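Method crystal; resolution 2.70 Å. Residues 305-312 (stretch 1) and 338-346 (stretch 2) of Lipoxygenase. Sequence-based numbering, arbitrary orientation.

Stretch 1, residues 305-312: FPTMITIQ
Stretch 2, residues 338-346: KWLQAKRIF

Residues 305-312 of this lipoxygenase form part of a β-strand and residues 338-346 part of an α-helix, both elements running on beyond the segments at each end. The helix crosses the strand at 68° between N-to-C directions, with the axes 8.9 Å apart at closest approach. Register is set by Ile309 and Ala342, whose CA atoms lie 6.6 Å apart. Most strand residues have extended torsions, such as -138/124 at Ile309; Thr307, at -96/-43, departs from them. Pro306, Ile309 and Ile311 direct CA-to-CB toward the helix, while Thr307, Met308 and Thr310 direct theirs away. No hydrogen bond links the two segments, and the 378 Å² buried between them is mainly apolar packing.

Lys338 makes no contact with the strand, but its O accepts from Ala342 N at 2.9 Å, the first of the i to i+4 bonds within this segment of the helix. Its phi/psi is -74/-27; the following residues stay near -60/-45.

Trp339 starts sideways, yet chi1 of 173° (t) and chi2 of -119° bring the indole end to the strand. Pro306 CB, on a C-gamma endo ring, lies 3.9 Å from Trp339 CZ2, and Met308 C lies 4.0 Å from Trp339 CZ3; both sit at the ring edge, near its plane. Ile309 CG1 comes to 3.5 Å from Trp339 CZ3, approaching obliquely. Trp339 NE1 and Lys343 NZ are 3.2 Å apart, but both are donors, so this is no hydrogen bond; each is satisfied elsewhere in the structure.

Leu340 and Gln341 do not touch the strand. Ala342 points toward it, and its short side chain meets two isoleucines: Ile309 CG2 is 4.2 Å from Ala342 CB, and Ile311 CD1 is 3.8 Å from Ala342 CB. The backbone is reached too, with Ile311 CD1 3.7 Å from Ala342 CA and Ile309 CD1 4.1 Å from Ala342 C. Both isoleucines are mt, with chi1/chi2 of -62°/178° at Ile309 and -61°/177° at Ile311.

Lys343 (m, t, m, t) points its CA-to-CB bond away, but its aliphatic stem still packs, Lys343 CG lying 3.8 Å from Ile309 CD1. Lys343 N donates to Trp339 O at 2.9 Å. Arg344, with chi1 to chi3 all t, points away and makes no contact.

Ile345, also mt (-70°/-175°), points toward the strand and places its CD1 3.7 Å from Ile311 CD1, a methyl-to-methyl contact. Phe346 (chi1 -178°, chi2 87°) points the same way, and its N donates to Ala342 O at 2.9 Å.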

# COMPACT_ATOMS: atom_id res chain seq x y z
N PHE A 305 -11.85 29.35 8.62
CA PHE A 305 -11.41 30.34 7.65
C PHE A 305 -9.90 30.50 7.71
O PHE A 305 -9.32 30.48 8.80
CB PHE A 305 -12.08 31.70 7.92
CG PHE A 305 -13.58 31.61 8.09
CD1 PHE A 305 -14.42 31.78 7.01
CD2 PHE A 305 -14.13 31.37 9.34
CE1 PHE A 305 -15.79 31.71 7.17
CE2 PHE A 305 -15.49 31.29 9.50
CZ PHE A 305 -16.33 31.46 8.41
N PRO A 306 -9.25 30.66 6.55
CA PRO A 306 -7.79 30.87 6.55
C PRO A 306 -7.43 32.29 6.96
O PRO A 306 -7.96 33.24 6.40
CB PRO A 306 -7.40 30.59 5.10
CG PRO A 306 -8.62 30.97 4.31
CD PRO A 306 -9.82 30.69 5.20
N THR A 307 -6.53 32.43 7.93
CA THR A 307 -6.15 33.76 8.42
C THR A 307 -4.87 34.27 7.75
O THR A 307 -4.79 35.44 7.38
CB THR A 307 -5.96 33.76 9.93
OG1 THR A 307 -4.91 32.85 10.28
CG2 THR A 307 -7.24 33.32 10.61
N MET A 308 -3.88 33.40 7.61
CA MET A 308 -2.68 33.73 6.84
C MET A 308 -1.93 32.50 6.38
O MET A 308 -2.24 31.38 6.77
CB MET A 308 -1.74 34.63 7.66
CG MET A 308 -1.08 33.95 8.85
SD MET A 308 0.15 35.01 9.63
CE MET A 308 -0.84 36.42 10.11
N ILE A 309 -0.95 32.71 5.50
CA ILE A 309 -0.06 31.67 5.04
C ILE A 309 1.32 32.29 5.00
O ILE A 309 1.52 33.34 4.38
CB ILE A 309 -0.43 31.12 3.63
CG1 ILE A 309 -1.81 30.47 3.63
CG2 ILE A 309 0.62 30.13 3.14
CD1 ILE A 309 -2.23 29.98 2.27
N THR A 310 2.26 31.67 5.70
CA THR A 310 3.62 32.14 5.68
C THR A 310 4.45 31.22 4.79
O THR A 310 4.25 30.00 4.77
CB THR A 310 4.23 32.20 7.09
OG1 THR A 310 4.55 30.88 7.54
CG2 THR A 310 3.25 32.86 8.04
N ILE A 311 5.37 31.83 4.05
CA ILE A 311 6.21 31.07 3.14
C ILE A 311 7.68 31.45 3.32
O ILE A 311 8.06 32.61 3.19
CB ILE A 311 5.81 31.30 1.66
CG1 ILE A 311 4.37 30.85 1.41
CG2 ILE A 311 6.76 30.57 0.73
CD1 ILE A 311 3.89 31.11 -0.01
N GLN A 312 8.50 30.46 3.62
CA GLN A 312 9.93 30.69 3.74
C GLN A 312 10.69 29.75 2.81
O GLN A 312 10.69 28.54 3.02
CB GLN A 312 10.38 30.52 5.19
CG GLN A 312 11.79 31.00 5.43
CD GLN A 312 12.18 30.95 6.89
OE1 GLN A 312 12.93 31.80 7.35
NE2 GLN A 312 11.67 29.95 7.61
N LYS A 338 -1.05 37.43 -4.67
CA LYS A 338 0.02 36.82 -3.88
C LYS A 338 -0.60 35.91 -2.83
O LYS A 338 0.01 34.92 -2.41
CB LYS A 338 0.93 37.88 -3.25
CG LYS A 338 1.91 38.46 -4.27
CD LYS A 338 3.14 39.06 -3.62
CE LYS A 338 4.35 38.93 -4.55
NZ LYS A 338 3.99 39.19 -5.98
N TRP A 339 -1.82 36.23 -2.42
CA TRP A 339 -2.60 35.32 -1.58
C TRP A 339 -2.93 34.04 -2.35
O TRP A 339 -2.70 32.93 -1.86
CB TRP A 339 -3.88 36.00 -1.09
CG TRP A 339 -4.81 35.08 -0.36
CD1 TRP A 339 -6.09 34.76 -0.72
CD2 TRP A 339 -4.54 34.35 0.84
NE1 TRP A 339 -6.63 33.89 0.19
CE2 TRP A 339 -5.70 33.61 1.16
CE3 TRP A 339 -3.43 34.25 1.69
CZ2 TRP A 339 -5.79 32.79 2.28
CZ3 TRP A 339 -3.52 33.42 2.80
CH2 TRP A 339 -4.69 32.71 3.08
N LEU A 340 -3.45 34.20 -3.57
CA LEU A 340 -3.78 33.04 -4.41
C LEU A 340 -2.56 32.15 -4.68
O LEU A 340 -2.63 30.91 -4.62
CB LEU A 340 -4.40 33.50 -5.73
CG LEU A 340 -5.80 34.11 -5.65
CD1 LEU A 340 -6.08 35.00 -6.84
CD2 LEU A 340 -6.84 33.01 -5.53
N GLN A 341 -1.43 32.80 -4.98
CA GLN A 341 -0.18 32.10 -5.25
C GLN A 341 0.35 31.39 -4.00
O GLN A 341 0.88 30.27 -4.09
CB GLN A 341 0.86 33.09 -5.79
CG GLN A 341 0.55 33.57 -7.21
CD GLN A 341 1.16 34.93 -7.52
OE1 GLN A 341 1.93 35.48 -6.74
NE2 GLN A 341 0.80 35.47 -8.68
N ALA A 342 0.18 32.02 -2.84
CA ALA A 342 0.50 31.38 -1.57
C ALA A 342 -0.33 30.11 -1.39
O ALA A 342 0.19 29.05 -1.00
CB ALA A 342 0.28 32.33 -0.41
N LYS A 343 -1.63 30.20 -1.68
CA LYS A 343 -2.52 29.06 -1.53
C LYS A 343 -2.11 27.91 -2.46
O LYS A 343 -2.15 26.74 -2.08
CB LYS A 343 -3.97 29.46 -1.80
CG LYS A 343 -4.68 30.05 -0.60
CD LYS A 343 -6.13 30.37 -0.91
CE LYS A 343 -6.24 31.44 -1.98
NZ LYS A 343 -7.64 31.96 -2.13
N ARG A 344 -1.69 28.26 -3.67
CA ARG A 344 -1.22 27.23 -4.59
C ARG A 344 0.07 26.55 -4.08
O ARG A 344 0.20 25.32 -4.14
CB ARG A 344 -0.98 27.82 -5.98
CG ARG A 344 -0.55 26.80 -7.02
CD ARG A 344 -0.34 27.47 -8.36
NE ARG A 344 0.30 26.60 -9.34
CZ ARG A 344 0.92 27.05 -10.42
NH1 ARG A 344 0.99 28.36 -10.65
NH2 ARG A 344 1.47 26.20 -11.28
N ILE A 345 1.00 27.36 -3.59
CA ILE A 345 2.26 26.84 -3.04
C ILE A 345 1.99 25.86 -1.89
O ILE A 345 2.54 24.75 -1.85
CB ILE A 345 3.18 27.97 -2.54
CG1 ILE A 345 3.73 28.76 -3.73
CG2 ILE A 345 4.33 27.40 -1.74
CD1 ILE A 345 4.74 29.81 -3.36
N PHE A 346 1.13 26.28 -0.96
CA PHE A 346 0.69 25.39 0.11
C PHE A 346 0.14 24.10 -0.47
O PHE A 346 0.48 23.01 -0.01
CB PHE A 346 -0.37 26.04 0.99
CG PHE A 346 -0.81 25.18 2.13
CD1 PHE A 346 -0.12 25.20 3.34
CD2 PHE A 346 -1.90 24.33 2.01
CE1 PHE A 346 -0.51 24.39 4.39
CE2 PHE A 346 -2.30 23.53 3.06
CZ PHE A 346 -1.61 23.56 4.26